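Local structure of 3-hydroxyacyl-CoA dehydrogenase (Burkholderia thailandensis, 4XGN) at residues G146-T151 with N187-M192; A152-F157 with V248-G253. The protein binds NAD and probably catalyses the NAD-dependent oxidation of 3-hydroxyacyl-CoA to 3-oxoacyl-CoA. All coordinates share one frame; numbering follows the deposited sequence.

Contact 1. Residues G146-T151 with N187-M192; sequences GVIVST and NAIRVM. With NAD (nicotinamide-adenine-dinucleotide), chain I.
G146 O takes the N-H of R190 in a somewhat bent bond of 3.1 Å and also a CA-H...O contact from I189, the first rung of a parallel pairing of strand 146-151 with strand 189-196. V147 lies beside R190 on one face of the sheet: its CG2 sits over a face of the guanidinium, toward the rim, 3.5 Å from R190 NH2. The bend of R190 at chi3 (-74°) turns that flat group over the valine, while its nitrogens bond to the carbonyl oxygens of L244 and I238 and bridge to E144. I148 is gripped through both backbone polar atoms, its N giving to R190 O at 2.8 Å and its O receiving M192 N at 2.9 Å. On the opposite face, its CD1 meets I189 CG2 at 3.8 Å. These are the fifth and sixth strands of a Rossmann fold in the order 3-2-1-4-5-6-7, joined by the crossover helix 164-184, whose Schellman motif has A188 as its C-prime residue. V149 CA gives a C-H...O contact to M192 O. The same oxygen accepts S150 N at 2.9 Å and a water hydrogen; that water lies 2.7 Å from S150 OG, which also bonds N90 ND2. T151, at the strand's C-terminal end, turns to the cofactor, its CG2 3.4 Å from NAD O4D.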
# COMPACT_ATOMS: atom_id res chain seq x y z
N GLY A 146 -14.16 -9.26 21.96
CA GLY A 146 -14.96 -9.16 20.77
C GLY A 146 -14.14 -8.79 19.55
O GLY A 146 -12.94 -8.67 19.66
N VAL A 147 -14.79 -8.70 18.40
CA VAL A 147 -14.13 -8.46 17.15
C VAL A 147 -15.01 -7.53 16.36
O VAL A 147 -16.24 -7.65 16.40
CB VAL A 147 -13.99 -9.77 16.36
CG1 VAL A 147 -13.37 -9.53 14.98
CG2 VAL A 147 -13.19 -10.77 17.18
N ILE A 148 -14.39 -6.56 15.69
CA ILE A 148 -15.09 -5.54 14.92
C ILE A 148 -14.66 -5.70 13.48
O ILE A 148 -13.46 -5.70 13.21
CB ILE A 148 -14.74 -4.14 15.45
CG1 ILE A 148 -15.34 -4.00 16.82
CG2 ILE A 148 -15.18 -3.04 14.47
CD1 ILE A 148 -15.03 -2.79 17.64
N VAL A 149 -15.62 -5.79 12.58
CA VAL A 149 -15.36 -5.88 11.14
C VAL A 149 -16.08 -4.73 10.44
O VAL A 149 -17.26 -4.52 10.63
CB VAL A 149 -15.87 -7.19 10.55
CG1 VAL A 149 -15.56 -7.26 9.06
CG2 VAL A 149 -15.22 -8.38 11.26
N SER A 150 -15.34 -3.95 9.66
CA SER A 150 -15.93 -2.86 8.87
C SER A 150 -15.76 -3.11 7.39
O SER A 150 -14.94 -3.95 6.97
CB SER A 150 -15.33 -1.56 9.28
OG SER A 150 -15.51 -1.28 10.65
N THR A 151 -16.58 -2.41 6.60
CA THR A 151 -16.58 -2.59 5.16
C THR A 151 -16.06 -1.33 4.51
O THR A 151 -16.65 -0.25 4.60
CB THR A 151 -17.99 -2.92 4.62
OG1 THR A 151 -18.61 -3.96 5.42
CG2 THR A 151 -17.89 -3.34 3.17
N ASN A 187 -7.97 -3.92 25.45
CA ASN A 187 -9.34 -4.44 25.68
C ASN A 187 -9.56 -5.79 25.06
O ASN A 187 -10.59 -6.38 25.29
CB ASN A 187 -10.39 -3.45 25.13
CG ASN A 187 -10.19 -2.06 25.67
OD1 ASN A 187 -9.67 -1.18 24.98
ND2 ASN A 187 -10.59 -1.84 26.92
N ALA A 188 -8.60 -6.29 24.31
CA ALA A 188 -8.68 -7.58 23.62
C ALA A 188 -9.81 -7.59 22.58
O ALA A 188 -10.56 -8.56 22.48
CB ALA A 188 -8.79 -8.76 24.62
N ILE A 189 -9.93 -6.51 21.80
CA ILE A 189 -10.91 -6.47 20.73
C ILE A 189 -10.13 -6.35 19.42
O ILE A 189 -9.37 -5.37 19.25
CB ILE A 189 -11.87 -5.30 20.89
CG1 ILE A 189 -12.63 -5.41 22.21
CG2 ILE A 189 -12.76 -5.15 19.66
CD1 ILE A 189 -13.30 -4.12 22.59
N ARG A 190 -10.32 -7.35 18.53
CA ARG A 190 -9.71 -7.27 17.17
C ARG A 190 -10.51 -6.37 16.24
O ARG A 190 -11.74 -6.24 16.37
CB ARG A 190 -9.50 -8.64 16.58
CG ARG A 190 -8.49 -9.43 17.35
CD ARG A 190 -8.08 -10.71 16.68
NE ARG A 190 -9.14 -11.71 16.78
CZ ARG A 190 -9.91 -12.11 15.77
NH1 ARG A 190 -9.84 -11.58 14.55
NH2 ARG A 190 -10.80 -13.06 16.00
N VAL A 191 -9.81 -5.70 15.33
CA VAL A 191 -10.42 -4.74 14.42
C VAL A 191 -9.91 -5.03 13.03
O VAL A 191 -8.67 -5.01 12.79
CB VAL A 191 -10.04 -3.31 14.83
CG1 VAL A 191 -10.70 -2.28 13.92
CG2 VAL A 191 -10.37 -3.11 16.32
N MET A 192 -10.84 -5.30 12.12
CA MET A 192 -10.49 -5.66 10.74
C MET A 192 -11.41 -4.96 9.75
O MET A 192 -12.56 -4.58 10.08
CB MET A 192 -10.64 -7.17 10.55
CG MET A 192 -9.58 -8.05 11.22
SD MET A 192 -7.99 -7.94 10.40
CE MET A 192 -8.39 -8.51 8.77
PA NAD I . -27.22 -2.32 0.24
O1A NAD I . -27.70 -1.02 -0.29
O2A NAD I . -27.89 -3.56 -0.24
O5B NAD I . -27.24 -2.32 1.85
C5B NAD I . -26.85 -1.19 2.59
C4B NAD I . -27.74 -1.08 3.84
O4B NAD I . -27.28 0.02 4.43
C3B NAD I . -29.22 -0.80 3.47
O3B NAD I . -30.12 -1.74 3.95
C2B NAD I . -29.35 0.63 4.02
O2B NAD I . -30.76 0.95 4.32
C1B NAD I . -28.49 0.72 5.04
N9A NAD I . -28.10 2.06 5.33
C8A NAD I . -27.79 3.09 4.48
N7A NAD I . -27.55 4.23 5.20
C5A NAD I . -27.69 3.86 6.46
C6A NAD I . -27.54 4.58 7.62
N6A NAD I . -27.26 5.97 7.78
N1A NAD I . -27.74 3.97 8.80
C2A NAD I . -28.07 2.64 8.86
N3A NAD I . -28.20 1.91 7.72
C4A NAD I . -28.02 2.56 6.55
O3 NAD I . -25.69 -2.29 -0.26
PN NAD I . -24.55 -3.39 0.12
O1N NAD I . -23.96 -3.80 -1.18
O2N NAD I . -25.03 -4.55 0.99
O5D NAD I . -23.47 -2.50 0.93
C5D NAD I . -22.88 -2.94 2.16
C4D NAD I . -21.56 -2.33 2.40
O4D NAD I . -20.73 -2.85 1.44
C3D NAD I . -21.56 -0.80 2.20
O3D NAD I . -20.73 -0.18 3.08
C2D NAD I . -21.03 -0.72 0.74
O2D NAD I . -20.49 0.65 0.44
C1D NAD I . -20.08 -1.64 0.71
N1N NAD I . -19.66 -2.17 -0.58
C2N NAD I . -20.53 -2.72 -1.50
C3N NAD I . -20.09 -3.21 -2.72
C7N NAD I . -21.01 -3.77 -3.77
O7N NAD I . -20.58 -3.96 -4.88
N7N NAD I . -22.35 -4.11 -3.45
C4N NAD I . -18.70 -3.17 -3.00
C5N NAD I . -17.83 -2.66 -2.07
C6N NAD I . -18.30 -2.17 -0.87
O HOH W 1 -13.05 -2.03 11.48

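Contact 2. Residues A152-F157 with V248-G253; sequences ASVAAF and VIRLDG. With NAD (nicotinamide-adenine-dinucleotide), chain I.
V154 and R250 have the nearest CA atoms across the contact, 6.6 Å apart, and no hydrogen bond crosses between the turn of 152-157 and strand 248-251 with the loop after it. Contact is therefore made by side chains. V154 CG1 lies over one face of the R250 guanidinium, 3.5 Å from R250 NH2, the two side chains crossing at about a right angle; the same methyl reaches D252 OD2 at 3.4 Å. R250 grips D252 side-on: R250 NE and R250 NH2 both donate to D252 OD2, NE at 2.8 Å, with the oxygen nearly in the guanidinium plane. The bend at chi3 (64°) swings the arginine's end back toward 152-157. There F157 slides past it, its CB 3.6 Å from R250 NH1 and its ring plane inclined 26° to the guanidinium. The ring's tip meets V248 in plane, F157 CZ to V248 CG1 4.0 Å, and A156 CB lies over the centre of one ring face. S153 OG accepts A155 N at 2.8 Å, a capping bond in the turn that leads into a short helix. S153 also lies against Y166 and K170 by the nicotinamide ring, consistent with the Ser-Tyr-Lys catalytic triad of short-chain dehydrogenases, and A152 O is 3.4 Å from NAD C6N. R250 NH2 also bridges to D158 and lies close to R256. The carboxylates of D252 and D158 would be expected to offset the mutual repulsion of the two arginines and favour the charged guanidinium, while the two bonds to D252 hold the plane on which V154 CG1 packs.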
# COMPACT_ATOMS: atom_id res chain seq x y z
N ALA A 152 -14.90 -1.43 3.87
CA ALA A 152 -14.42 -0.41 3.03
C ALA A 152 -14.93 -0.72 1.59
O ALA A 152 -16.13 -0.85 1.40
CB ALA A 152 -12.92 -0.27 3.15
N SER A 153 -14.04 -0.79 0.61
CA SER A 153 -14.31 -1.03 -0.82
C SER A 153 -12.96 -0.98 -1.48
O SER A 153 -12.04 -0.34 -0.98
CB SER A 153 -15.13 0.12 -1.42
OG SER A 153 -15.21 0.03 -2.83
N VAL A 154 -12.86 -1.60 -2.66
CA VAL A 154 -11.70 -1.42 -3.50
C VAL A 154 -11.59 0.05 -3.95
O VAL A 154 -10.52 0.49 -4.29
CB VAL A 154 -11.70 -2.38 -4.71
CG1 VAL A 154 -11.62 -3.83 -4.25
CG2 VAL A 154 -12.85 -2.12 -5.67
N ALA A 155 -12.67 0.81 -3.86
CA ALA A 155 -12.60 2.25 -4.13
C ALA A 155 -11.67 3.00 -3.16
O ALA A 155 -11.27 4.13 -3.47
CB ALA A 155 -14.00 2.87 -4.08
N ALA A 156 -11.33 2.42 -2.01
CA ALA A 156 -10.30 2.94 -1.11
C ALA A 156 -8.95 3.08 -1.84
O ALA A 156 -8.15 3.92 -1.43
CB ALA A 156 -10.12 2.08 0.14
N PHE A 157 -8.72 2.25 -2.84
CA PHE A 157 -7.42 2.11 -3.53
C PHE A 157 -7.51 2.45 -5.01
O PHE A 157 -6.53 2.95 -5.58
CB PHE A 157 -6.93 0.68 -3.38
CG PHE A 157 -6.97 0.18 -1.98
CD1 PHE A 157 -6.19 0.81 -1.01
CD2 PHE A 157 -7.86 -0.83 -1.59
CE1 PHE A 157 -6.21 0.36 0.31
CE2 PHE A 157 -7.87 -1.30 -0.28
CZ PHE A 157 -7.09 -0.65 0.67
N VAL A 248 -6.63 -4.79 6.34
CA VAL A 248 -7.69 -4.61 5.32
C VAL A 248 -7.53 -5.71 4.28
O VAL A 248 -6.41 -5.93 3.80
CB VAL A 248 -7.51 -3.27 4.61
CG1 VAL A 248 -8.50 -3.06 3.50
CG2 VAL A 248 -7.58 -2.12 5.62
N ILE A 249 -8.61 -6.41 3.93
CA ILE A 249 -8.53 -7.54 2.96
C ILE A 249 -9.40 -7.23 1.75
O ILE A 249 -10.61 -7.06 1.86
CB ILE A 249 -8.97 -8.88 3.57
CG1 ILE A 249 -8.09 -9.22 4.78
CG2 ILE A 249 -9.00 -9.98 2.51
CD1 ILE A 249 -8.63 -10.36 5.58
N ARG A 250 -8.75 -7.10 0.59
CA ARG A 250 -9.49 -7.01 -0.69
C ARG A 250 -10.21 -8.33 -0.97
O ARG A 250 -9.58 -9.41 -0.96
CB ARG A 250 -8.57 -6.67 -1.82
CG ARG A 250 -7.90 -5.30 -1.64
CD ARG A 250 -6.96 -4.95 -2.81
NE ARG A 250 -7.70 -4.81 -4.08
CZ ARG A 250 -7.78 -3.76 -4.88
NH1 ARG A 250 -7.05 -2.68 -4.71
NH2 ARG A 250 -8.55 -3.82 -5.96
N LEU A 251 -11.50 -8.25 -1.27
CA LEU A 251 -12.27 -9.44 -1.64
C LEU A 251 -12.91 -9.09 -2.98
O LEU A 251 -13.98 -8.49 -3.03
CB LEU A 251 -13.35 -9.74 -0.60
CG LEU A 251 -14.24 -10.96 -0.84
CD1 LEU A 251 -13.42 -12.24 -0.72
CD2 LEU A 251 -15.39 -10.95 0.15
N ASP A 252 -12.24 -9.42 -4.08
CA ASP A 252 -12.56 -8.75 -5.32
C ASP A 252 -12.26 -9.52 -6.62
O ASP A 252 -12.34 -8.94 -7.67
CB ASP A 252 -11.84 -7.41 -5.35
CG ASP A 252 -10.32 -7.54 -5.37
OD1 ASP A 252 -9.78 -8.69 -5.48
OD2 ASP A 252 -9.67 -6.47 -5.24
N GLY A 253 -11.95 -10.81 -6.55
CA GLY A 253 -11.66 -11.53 -7.78
C GLY A 253 -10.45 -11.00 -8.55
O GLY A 253 -10.32 -11.26 -9.74
PA NAD I . -27.22 -2.32 0.24
O1A NAD I . -27.70 -1.02 -0.29
O2A NAD I . -27.89 -3.56 -0.24
O5B NAD I . -27.24 -2.32 1.85
C5B NAD I . -26.85 -1.19 2.59
C4B NAD I . -27.74 -1.08 3.84
O4B NAD I . -27.28 0.02 4.43
C3B NAD I . -29.22 -0.80 3.47
O3B NAD I . -30.12 -1.74 3.95
C2B NAD I . -29.35 0.63 4.02
O2B NAD I . -30.76 0.95 4.32
C1B NAD I . -28.49 0.72 5.04
N9A NAD I . -28.10 2.06 5.33
C8A NAD I . -27.79 3.09 4.48
N7A NAD I . -27.55 4.23 5.20
C5A NAD I . -27.69 3.86 6.46
C6A NAD I . -27.54 4.58 7.62
N6A NAD I . -27.26 5.97 7.78
N1A NAD I . -27.74 3.97 8.80
C2A NAD I . -28.07 2.64 8.86
N3A NAD I . -28.20 1.91 7.72
C4A NAD I . -28.02 2.56 6.55
O3 NAD I . -25.69 -2.29 -0.26
PN NAD I . -24.55 -3.39 0.12
O1N NAD I . -23.96 -3.80 -1.18
O2N NAD I . -25.03 -4.55 0.99
O5D NAD I . -23.47 -2.50 0.93
C5D NAD I . -22.88 -2.94 2.16
C4D NAD I . -21.56 -2.33 2.40
O4D NAD I . -20.73 -2.85 1.44
C3D NAD I . -21.56 -0.80 2.20
O3D NAD I . -20.73 -0.18 3.08
C2D NAD I . -21.03 -0.72 0.74
O2D NAD I . -20.49 0.65 0.44
C1D NAD I . -20.08 -1.64 0.71
N1N NAD I . -19.66 -2.17 -0.58
C2N NAD I . -20.53 -2.72 -1.50
C3N NAD I . -20.09 -3.21 -2.72
C7N NAD I . -21.01 -3.77 -3.77
O7N NAD I . -20.58 -3.96 -4.88
N7N NAD I . -22.35 -4.11 -3.45
C4N NAD I . -18.70 -3.17 -3.00
C5N NAD I . -17.83 -2.66 -2.07
C6N NAD I . -18.30 -2.17 -0.87

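How the contacts relate
The centres of contact 1 and contact 2 lie about 18 Å apart in one subunit, and their segments alternate along the chain: 146-151 runs straight into 152-157, then come 187-192 and 248-253. Both reach the same seven-stranded parallel sheet. Contact 1 pairs its fifth and sixth strands, whereas contact 2 sets the turn after the fifth strand against the seventh, one of the two edge strands of the sheet within this chain. Strand 189-196 lies between strands 146-151 and 248-251, and M192 CE packs on I249 CD1 at 3.7 Å to link the contacts directly. T151, A152 and S153 carry the chain past NAD, so each contact touches both NAD and the second subunit.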